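Local coordinates for inositol-1-monophosphatase (Nostoc sp., PDB 5ZHH), which probably hydrolyses inositol monophosphates to free myo-inositol and inorganic phosphate, at residues N3-T6 with F7-I10; A49-A52 with V53-I57; A136-R140 with R141-V145; T148-L151 with S152-L155; K229-A232 with Y233-P237. One frame throughout, in Å; residues are numbered along the deposited sequence.

Interaction 1: N3-T6 with F7-I10; sequences NLQT and FLDI
Phe-7 and Asp-9 reach back to Asn-3, Leu-4 and Gln-5 in local i to i+3 and i to i+4 contacts within the first turns of helix 3-25. Among the side chains, one polar pair stands out. Gln-5 NE2 donates to Asp-9 OD1 at 3.1 Å. The carboxylate oxygen lies in the amide plane of Gln-5, but the donor comes from above the carboxylate plane. A bend at chi2 (72°) carries the Gln-5 amide along the helix towards Asp-9. The other oxygen, Asp-9 OD2, forms a salt bridge with Arg-60 of the second subunit. Together with Arg-60 and His-61 of that subunit, which both bind Asp-9 OD2, the Gln-5 bond probably fixes the rotation of the carboxylate. Alpha-helical backbone bonds run underneath, such as Leu-8 N to Leu-4 O at 2.8 Å and Asp-9 N to Gln-5 O. The one from Phe-7 N to Asn-3 O is weak. The Phe-7 ring places one face under Asn-3 O, which sits off-centre near the rim. Leu-4 CD2 meets the ring edge, 3.7 Å from Phe-7 CD2. Asn-3 runs alongside the same ring, with OD1 3.8 Å from Phe-7 CZ. Phe-7 then packs against strands 103-110 and 113-121 and meets Phe-62 edge-to-face.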
# COMPACT_ATOMS: atom_id res chain seq x y z
N ASN A 3 -11.68 -20.06 22.58
CA ASN A 3 -12.70 -19.22 23.19
C ASN A 3 -12.35 -17.75 22.98
O ASN A 3 -13.15 -16.99 22.42
CB ASN A 3 -12.81 -19.54 24.69
CG ASN A 3 -14.14 -19.13 25.30
OD1 ASN A 3 -14.87 -18.32 24.73
ND2 ASN A 3 -14.44 -19.67 26.48
N LEU A 4 -11.12 -17.37 23.32
CA LEU A 4 -10.66 -16.01 23.09
C LEU A 4 -10.44 -15.74 21.61
O LEU A 4 -10.57 -14.60 21.16
CB LEU A 4 -9.38 -15.74 23.89
CG LEU A 4 -9.64 -15.73 25.40
CD1 LEU A 4 -8.36 -15.48 26.19
CD2 LEU A 4 -10.71 -14.69 25.74
N GLN A 5 -10.06 -16.77 20.85
CA GLN A 5 -9.87 -16.62 19.42
C GLN A 5 -11.16 -16.20 18.72
O GLN A 5 -11.15 -15.39 17.79
CB GLN A 5 -9.33 -17.92 18.82
CG GLN A 5 -8.98 -17.83 17.35
CD GLN A 5 -7.72 -17.02 17.11
OE1 GLN A 5 -6.66 -17.35 17.64
NE2 GLN A 5 -7.83 -15.96 16.32
N THR A 6 -12.29 -16.75 19.17
CA THR A 6 -13.58 -16.34 18.61
C THR A 6 -13.85 -14.86 18.88
O THR A 6 -14.28 -14.13 17.98
CB THR A 6 -14.69 -17.21 19.20
OG1 THR A 6 -14.53 -18.55 18.74
CG2 THR A 6 -16.07 -16.70 18.78
N PHE A 7 -13.56 -14.40 20.11
CA PHE A 7 -13.70 -12.99 20.42
C PHE A 7 -12.78 -12.15 19.56
O PHE A 7 -13.18 -11.10 19.03
CB PHE A 7 -13.40 -12.73 21.89
CG PHE A 7 -14.33 -13.43 22.83
CD1 PHE A 7 -15.65 -13.63 22.48
CD2 PHE A 7 -13.89 -13.88 24.06
CE1 PHE A 7 -16.52 -14.28 23.35
CE2 PHE A 7 -14.75 -14.52 24.94
CZ PHE A 7 -16.07 -14.72 24.58
N LEU A 8 -11.53 -12.60 19.39
CA LEU A 8 -10.54 -11.86 18.63
C LEU A 8 -10.91 -11.78 17.15
O LEU A 8 -10.69 -10.75 16.50
CB LEU A 8 -9.17 -12.51 18.81
CG LEU A 8 -8.01 -11.89 18.03
CD1 LEU A 8 -7.81 -10.45 18.46
CD2 LEU A 8 -6.74 -12.71 18.21
N ASP A 9 -11.46 -12.87 16.60
CA ASP A 9 -11.90 -12.86 15.20
C ASP A 9 -12.94 -11.77 14.97
O ASP A 9 -12.89 -11.06 13.96
CB ASP A 9 -12.48 -14.22 14.81
CG ASP A 9 -11.43 -15.31 14.70
OD1 ASP A 9 -10.22 -14.99 14.63
OD2 ASP A 9 -11.82 -16.49 14.67
N ILE A 10 -13.92 -11.66 15.87
CA ILE A 10 -15.01 -10.71 15.67
C ILE A 10 -14.53 -9.28 15.90
O ILE A 10 -14.91 -8.36 15.17
CB ILE A 10 -16.20 -11.06 16.57
CG1 ILE A 10 -16.78 -12.42 16.18
CG2 ILE A 10 -17.27 -9.99 16.48
CD1 ILE A 10 -17.04 -12.55 14.72

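Interaction 2: A49-A52 with V53-I57; sequences ASEA and VVLEI
Glu-51 and Leu-55 lie side by side on one flank of helix 44-61, both pointing the same way. Glu-51 CG touches Leu-55 CD1 at 3.8 Å, so the aliphatic part of the acid makes the contact. With its CG anti to the backbone N (chi1 180°) and chi2 also near 180°, the Glu-51 chain runs straight out past this leucine. Leu-55 CG also rests against Glu-51 O, 3.3 Å away. That carbonyl accepts from Leu-55 N at 2.8 Å with an angle of 170° at the hydrogen, a nearly straight bond. A glycine in place of Leu-55 would probably open a gap beside Glu-51 CG and leave the glutamate chain freer to turn. The two valines use the same branch: Val-54 CG2 sits 3.3 Å from Ser-50 O, and Val-53 CG2 lies 3.5 Å from Ala-49 O. Helical bonds from Val-53 N to Ala-49 O and from Val-54 N to Ser-50 O run beneath them. Ser-50 OG bonds to Pro-88 O, and Glu-56 OE2 forms a salt bridge with Arg-60. Ala-49, Ser-50 and Val-54 pack on helix 3-25. Val-54 also meets strand 82-90, and Leu-55 touches strand 66-69.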
# COMPACT_ATOMS: atom_id res chain seq x y z
N ALA A 49 -20.37 7.32 12.94
CA ALA A 49 -20.56 6.25 11.96
C ALA A 49 -19.69 5.05 12.28
O ALA A 49 -20.10 3.90 12.09
CB ALA A 49 -20.27 6.77 10.56
N SER A 50 -18.47 5.29 12.77
CA SER A 50 -17.60 4.20 13.16
C SER A 50 -18.19 3.42 14.33
O SER A 50 -18.21 2.18 14.31
CB SER A 50 -16.21 4.74 13.52
OG SER A 50 -15.39 3.73 14.10
N GLU A 51 -18.70 4.13 15.33
CA GLU A 51 -19.27 3.47 16.51
C GLU A 51 -20.47 2.60 16.13
O GLU A 51 -20.61 1.49 16.64
CB GLU A 51 -19.69 4.52 17.54
CG GLU A 51 -20.30 3.94 18.81
CD GLU A 51 -20.54 4.97 19.89
OE1 GLU A 51 -21.69 5.46 20.00
OE2 GLU A 51 -19.59 5.31 20.62
N ALA A 52 -21.35 3.10 15.26
CA ALA A 52 -22.51 2.32 14.85
C ALA A 52 -22.09 1.01 14.20
O ALA A 52 -22.70 -0.04 14.45
CB ALA A 52 -23.39 3.13 13.90
N VAL A 53 -21.05 1.05 13.36
CA VAL A 53 -20.55 -0.17 12.72
C VAL A 53 -20.00 -1.14 13.77
O VAL A 53 -20.28 -2.34 13.72
CB VAL A 53 -19.48 0.19 11.67
CG1 VAL A 53 -18.70 -1.05 11.26
CG2 VAL A 53 -20.14 0.82 10.46
N VAL A 54 -19.21 -0.64 14.72
CA VAL A 54 -18.64 -1.51 15.75
C VAL A 54 -19.74 -2.13 16.60
O VAL A 54 -19.75 -3.34 16.85
CB VAL A 54 -17.64 -0.73 16.63
CG1 VAL A 54 -17.14 -1.64 17.74
CG2 VAL A 54 -16.46 -0.24 15.80
N LEU A 55 -20.68 -1.30 17.06
CA LEU A 55 -21.72 -1.80 17.95
C LEU A 55 -22.57 -2.86 17.25
O LEU A 55 -22.87 -3.91 17.82
CB LEU A 55 -22.60 -0.64 18.43
CG LEU A 55 -21.93 0.32 19.40
CD1 LEU A 55 -22.90 1.40 19.87
CD2 LEU A 55 -21.38 -0.45 20.58
N GLU A 56 -22.94 -2.61 15.99
CA GLU A 56 -23.79 -3.56 15.29
C GLU A 56 -23.12 -4.93 15.21
O GLU A 56 -23.77 -5.96 15.45
CB GLU A 56 -24.13 -3.04 13.89
CG GLU A 56 -25.24 -3.81 13.19
CD GLU A 56 -24.74 -5.09 12.54
OE1 GLU A 56 -23.55 -5.14 12.16
OE2 GLU A 56 -25.54 -6.05 12.42
N ILE A 57 -21.82 -4.96 14.90
CA ILE A 57 -21.12 -6.23 14.77
C ILE A 57 -21.01 -6.94 16.11
O ILE A 57 -21.34 -8.12 16.24
CB ILE A 57 -19.74 -6.01 14.12
CG1 ILE A 57 -19.90 -5.55 12.67
CG2 ILE A 57 -18.89 -7.28 14.22
CD1 ILE A 57 -18.60 -5.08 12.02

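Interaction 3: A136-R140 with R141-V145; sequences ATRNR and RPIKV
Arg-138 and Arg-141 form an antiparallel hydrogen-bonded pair that closes a type I' turn, with Asn-139 and Arg-140 at its tip, both in left-handed backbone conformations. Arg-138 N donates to Arg-141 O at 2.9 Å, and Arg-141 N returns a bond to Arg-138 O. Farther from the tip, Ile-143 N bonds to Ala-136 O at 3.1 Å. Such a two-residue turn makes a tight beta hairpin. Thr-137 and Pro-142 form a non-hydrogen-bonded pair, and their side chains diverge. Ile-143 crosses back over the first strand. Its CG2 lies 3.6 Å from Arg-138 CB, while its CG1 lies 3.9 Å from Ala-136 CB. With CG1 set between the backbone N and the carbonyl carbon (chi1 56°), both branches can reach this strand. The guanidinium groups come near each other, Arg-138 NH1 being 4.2 Å from Arg-141 NH2, a probably unfavourable approach of like charges. Water 1 donates to Asn-139 O and is held weakly by Arg-141 NH1. Asn-139 OD1 accepts from Leu-127 N, and Arg-140 forms a salt bridge with Glu-13 of the second subunit. The hairpin lies at one end of the eight-stranded sheet. Strand 126-131 flanks it, and Ala-136 packs on helix 213-225.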
# COMPACT_ATOMS: atom_id res chain seq x y z
N ALA A 136 0.70 -11.66 20.16
CA ALA A 136 0.49 -10.32 19.65
C ALA A 136 1.06 -10.22 18.25
O ALA A 136 2.15 -10.73 17.97
CB ALA A 136 1.15 -9.27 20.56
N THR A 137 0.30 -9.56 17.37
CA THR A 137 0.69 -9.42 15.98
C THR A 137 0.38 -8.02 15.49
O THR A 137 -0.51 -7.34 16.00
CB THR A 137 -0.04 -10.41 15.05
OG1 THR A 137 -1.45 -10.22 15.18
CG2 THR A 137 0.32 -11.85 15.37
N ARG A 138 1.12 -7.62 14.46
CA ARG A 138 0.76 -6.49 13.61
C ARG A 138 0.70 -6.97 12.17
O ARG A 138 1.64 -7.62 11.69
CB ARG A 138 1.73 -5.32 13.77
CG ARG A 138 1.47 -4.19 12.77
CD ARG A 138 2.58 -3.16 12.84
NE ARG A 138 3.90 -3.77 12.71
CZ ARG A 138 4.52 -4.00 11.55
NH1 ARG A 138 3.93 -3.68 10.41
NH2 ARG A 138 5.72 -4.57 11.55
N ASN A 139 -0.42 -6.68 11.50
CA ASN A 139 -0.70 -7.21 10.17
C ASN A 139 -0.45 -8.72 10.11
O ASN A 139 0.10 -9.25 9.13
CB ASN A 139 0.09 -6.44 9.11
CG ASN A 139 -0.37 -5.00 8.98
OD1 ASN A 139 -1.37 -4.61 9.59
ND2 ASN A 139 0.35 -4.19 8.20
N ARG A 140 -0.88 -9.40 11.17
CA ARG A 140 -0.89 -10.86 11.27
C ARG A 140 0.51 -11.47 11.27
O ARG A 140 0.70 -12.64 10.93
CB ARG A 140 -1.77 -11.47 10.16
CG ARG A 140 -3.19 -10.88 10.18
CD ARG A 140 -4.14 -11.46 9.13
NE ARG A 140 -5.41 -10.73 9.09
CZ ARG A 140 -6.50 -11.09 9.77
NH1 ARG A 140 -6.48 -12.17 10.54
NH2 ARG A 140 -7.61 -10.37 9.68
N ARG A 141 1.51 -10.70 11.70
CA ARG A 141 2.84 -11.24 11.93
C ARG A 141 3.26 -10.89 13.34
O ARG A 141 2.92 -9.81 13.83
CB ARG A 141 3.85 -10.70 10.90
CG ARG A 141 3.44 -10.99 9.45
CD ARG A 141 4.50 -10.62 8.45
NE ARG A 141 4.71 -9.18 8.43
CZ ARG A 141 3.95 -8.31 7.77
NH1 ARG A 141 2.93 -8.73 7.01
NH2 ARG A 141 4.23 -7.01 7.84
N PRO A 142 4.01 -11.76 14.02
CA PRO A 142 4.31 -11.54 15.44
C PRO A 142 5.10 -10.26 15.67
O PRO A 142 5.95 -9.88 14.87
CB PRO A 142 5.14 -12.78 15.82
CG PRO A 142 4.83 -13.80 14.76
CD PRO A 142 4.50 -13.06 13.52
N ILE A 143 4.80 -9.61 16.79
CA ILE A 143 5.54 -8.44 17.25
C ILE A 143 5.99 -8.70 18.68
O ILE A 143 5.44 -9.55 19.39
CB ILE A 143 4.69 -7.15 17.19
CG1 ILE A 143 3.39 -7.33 17.99
CG2 ILE A 143 4.46 -6.71 15.74
CD1 ILE A 143 2.56 -6.06 18.11
N LYS A 144 7.00 -7.95 19.11
CA LYS A 144 7.52 -8.12 20.46
C LYS A 144 8.10 -6.80 20.94
O LYS A 144 8.52 -5.96 20.14
CB LYS A 144 8.56 -9.25 20.52
CG LYS A 144 9.80 -9.00 19.69
CD LYS A 144 10.73 -10.19 19.76
CE LYS A 144 12.01 -9.94 18.99
NZ LYS A 144 12.97 -11.07 19.16
N VAL A 145 8.09 -6.62 22.27
CA VAL A 145 8.66 -5.41 22.88
C VAL A 145 10.16 -5.35 22.62
O VAL A 145 10.81 -6.35 22.27
CB VAL A 145 8.35 -5.34 24.38
CG1 VAL A 145 6.85 -5.28 24.65
CG2 VAL A 145 8.99 -6.51 25.12
O HOH W 1 1.11 -10.59 6.77

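Interaction 4: T148-L151 with S152-L155; sequences TSEL and SKSL
Glu-150 O accepts two hydrogen bonds from across the contact. Ser-154 OG donates to it at 2.8 Å, and Lys-153 N at 3.1 Å. The two donors come from opposite faces of the carbonyl plane. Ser-154 OG stands anti to its own carbonyl carbon (chi1 -65°), which turns the hydroxyl back onto Glu-150. Ser-154 N adds a third bond, to Leu-151 O at 3.0 Å. An alanine at Ser-154 would keep that backbone bond, but Glu-150 O would probably be left with Lys-153 N as its one donor in this turn. The bonds wrap the chain into a single short 3-10 turn at Leu-151 and Ser-152, within the loop between strands 141-142 and 156-158. Water 2 donates to Glu-150 OE1 and also bonds to Ser-152 OG. Glu-150 and Lys-153 run alongside each other, pointing the same way. Lys-153 CE lies 3.2 Å from Glu-150 OE1, but the bend at chi4 leaves NZ 4.4 Å from that oxygen, beyond a salt bridge. Thr-148 approaches with its methyl, CG2 being 3.3 Å from Ser-154 OG. Its hydroxyl bonds instead to Asp-204 OD1, and Asp-204 OD2 accepts from Leu-155 N.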
# COMPACT_ATOMS: atom_id res chain seq x y z
N THR A 148 15.49 -2.69 25.15
CA THR A 148 16.12 -1.56 25.81
C THR A 148 16.02 -1.70 27.33
O THR A 148 14.94 -1.89 27.88
CB THR A 148 15.45 -0.25 25.37
OG1 THR A 148 15.40 -0.21 23.94
CG2 THR A 148 16.23 0.95 25.89
N SER A 149 17.17 -1.59 27.99
CA SER A 149 17.26 -1.76 29.43
C SER A 149 17.69 -0.51 30.18
O SER A 149 17.51 -0.45 31.40
CB SER A 149 18.21 -2.92 29.78
OG SER A 149 19.50 -2.73 29.23
N GLU A 150 18.29 0.48 29.51
CA GLU A 150 18.75 1.71 30.14
C GLU A 150 17.82 2.85 29.77
O GLU A 150 17.49 3.05 28.60
CB GLU A 150 20.17 2.04 29.70
CG GLU A 150 21.19 0.97 30.05
CD GLU A 150 22.55 1.28 29.46
OE1 GLU A 150 23.01 2.43 29.61
OE2 GLU A 150 23.14 0.38 28.83
N LEU A 151 17.42 3.64 30.78
CA LEU A 151 16.55 4.78 30.53
C LEU A 151 17.22 5.79 29.60
O LEU A 151 16.58 6.35 28.71
CB LEU A 151 16.16 5.43 31.86
CG LEU A 151 14.85 6.20 31.95
CD1 LEU A 151 13.69 5.42 31.35
CD2 LEU A 151 14.56 6.53 33.42
N SER A 152 18.53 6.01 29.77
CA SER A 152 19.26 6.95 28.91
C SER A 152 19.27 6.53 27.45
O SER A 152 19.54 7.36 26.58
CB SER A 152 20.70 7.11 29.40
OG SER A 152 21.44 5.91 29.21
N LYS A 153 18.99 5.27 27.14
CA LYS A 153 18.97 4.80 25.76
C LYS A 153 17.55 4.58 25.25
O LYS A 153 17.37 4.00 24.18
CB LYS A 153 19.80 3.53 25.61
CG LYS A 153 21.27 3.72 25.96
CD LYS A 153 22.00 2.40 26.05
CE LYS A 153 23.46 2.61 26.42
NZ LYS A 153 24.12 3.57 25.50
N SER A 154 16.55 5.03 26.00
CA SER A 154 15.16 4.72 25.71
C SER A 154 14.51 5.84 24.92
O SER A 154 14.94 7.00 24.95
CB SER A 154 14.38 4.49 27.01
OG SER A 154 14.85 3.34 27.70
N LEU A 155 13.46 5.47 24.19
CA LEU A 155 12.56 6.41 23.54
C LEU A 155 11.18 6.19 24.15
O LEU A 155 10.69 5.06 24.17
CB LEU A 155 12.52 6.19 22.02
CG LEU A 155 11.67 7.17 21.21
CD1 LEU A 155 12.23 8.59 21.29
CD2 LEU A 155 11.54 6.72 19.75
O HOH W 2 22.67 5.01 31.50

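Interaction 5: K229-A232 with Y233-P237; sequences KVTA and YDSTP
A type I beta turn from Ala-232 to Ser-235, overlapped by an Asx turn that starts at Asp-234, reverses the chain just after strand 229-231. The first turn is closed by Ser-235 N, which donates to Ala-232 O at 3.1 Å from above the carbonyl plane. Thr-231 OG1 donates to the same oxygen at 2.7 Å, in the carbonyl plane and on a lone pair. Two bonds therefore grip this one carbonyl. Ala-232 N completes the closure with a bond to Thr-236 O at 2.9 Å, close to the line of the C=O bond. Thr-231 holds its OG1 between the backbone N and the carbonyl carbon (chi1 65°), the rotation that lets the hydroxyl reach forward to Ala-232 O. Its CB rests 3.3 Å from Thr-236 O. In the Asx turn, Asp-234 OD1 takes Thr-236 N at 3.0 Å from above the carboxylate plane. It also takes Thr-236 OG1 at 2.6 Å, on the syn side and near that plane. The paired bonds probably hold the carboxylate in a fixed rotation. The methyl of Ala-232 lies against these polar groups, with CB 3.7 Å from Asp-234 OD1 and the same distance from Thr-236 OG1. Water 3 links Lys-229 NZ to Ser-235 O. The Tyr-233 ring meets that of Trp-207 with the planes at about 80°. Ser-235 OG bonds to Ser-257 OG on helix 253-261. Strand 229-231 is at one end of the five-stranded sheet, beside strand 245-248, with Val-230 packed on helix 213-225.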
# COMPACT_ATOMS: atom_id res chain seq x y z
N LYS A 229 4.88 -4.82 30.12
CA LYS A 229 4.37 -4.72 31.48
C LYS A 229 3.58 -3.43 31.66
O LYS A 229 4.00 -2.37 31.19
CB LYS A 229 5.53 -4.78 32.48
CG LYS A 229 5.12 -4.83 33.93
CD LYS A 229 6.33 -5.08 34.83
CE LYS A 229 5.97 -4.94 36.29
NZ LYS A 229 7.08 -5.36 37.19
N VAL A 230 2.44 -3.53 32.35
CA VAL A 230 1.53 -2.39 32.54
C VAL A 230 1.15 -2.32 34.02
O VAL A 230 0.61 -3.28 34.57
CB VAL A 230 0.27 -2.51 31.68
CG1 VAL A 230 -0.60 -1.27 31.85
CG2 VAL A 230 0.63 -2.69 30.22
N THR A 231 1.42 -1.17 34.65
CA THR A 231 1.14 -0.96 36.07
C THR A 231 0.70 0.49 36.29
O THR A 231 0.61 1.29 35.35
CB THR A 231 2.37 -1.23 36.95
OG1 THR A 231 3.38 -0.27 36.63
CG2 THR A 231 2.92 -2.63 36.70
N ALA A 232 0.46 0.83 37.56
CA ALA A 232 0.39 2.23 37.96
C ALA A 232 1.79 2.84 37.94
O ALA A 232 2.79 2.17 37.70
CB ALA A 232 -0.22 2.35 39.36
N TYR A 233 1.85 4.16 38.16
CA TYR A 233 3.14 4.85 38.12
C TYR A 233 4.13 4.25 39.12
O TYR A 233 5.33 4.13 38.82
CB TYR A 233 2.97 6.34 38.41
CG TYR A 233 2.41 7.20 37.28
CD1 TYR A 233 1.69 6.66 36.21
CD2 TYR A 233 2.60 8.58 37.31
CE1 TYR A 233 1.18 7.49 35.20
CE2 TYR A 233 2.09 9.40 36.32
CZ TYR A 233 1.39 8.86 35.27
OH TYR A 233 0.90 9.71 34.31
N ASP A 234 3.66 3.85 40.30
CA ASP A 234 4.54 3.35 41.35
C ASP A 234 4.76 1.85 41.29
O ASP A 234 5.31 1.27 42.23
CB ASP A 234 4.00 3.73 42.74
CG ASP A 234 2.64 3.11 43.04
OD1 ASP A 234 2.12 2.34 42.21
OD2 ASP A 234 2.08 3.41 44.11
N SER A 235 4.34 1.20 40.19
CA SER A 235 4.48 -0.22 39.91
C SER A 235 3.53 -1.10 40.72
O SER A 235 3.62 -2.33 40.62
CB SER A 235 5.92 -0.73 40.13
OG SER A 235 6.80 -0.16 39.18
N THR A 236 2.61 -0.52 41.49
CA THR A 236 1.50 -1.31 42.00
C THR A 236 0.54 -1.59 40.84
O THR A 236 0.66 -0.98 39.77
CB THR A 236 0.80 -0.57 43.14
OG1 THR A 236 0.23 0.65 42.64
CG2 THR A 236 1.79 -0.26 44.27
N PRO A 237 -0.37 -2.56 40.98
CA PRO A 237 -1.17 -3.00 39.83
C PRO A 237 -1.94 -1.87 39.16
O PRO A 237 -2.35 -0.90 39.79
CB PRO A 237 -2.12 -4.05 40.43
CG PRO A 237 -1.42 -4.55 41.63
CD PRO A 237 -0.52 -3.47 42.14
O HOH W 3 5.71 -4.33 39.94

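The five contacts follow one another along a single inositol monophosphatase chain, none enclosing another. Interactions 1 and 2 lie on successive helices, 3-25 and 44-61, with centres about 18 Å apart. They touch where Ile-10 CG2 meets Ile-57 CG2 at 3.9 Å. Interaction 3 forms the hairpin at one end of the eight-stranded sheet, its centre about 17 Å from that of interaction 1. Interaction 4 lies in the loop leading to strand 156-158 of the five-stranded sheet. Interaction 5 belongs to an end strand of that second sheet. Interactions 2 and 4, with centres about 40 Å apart, lie on opposite sides of the chain's centre. Interactions 1 and 3 meet the second subunit and interaction 4 the third, so these local turns also help to build the assembly's interfaces.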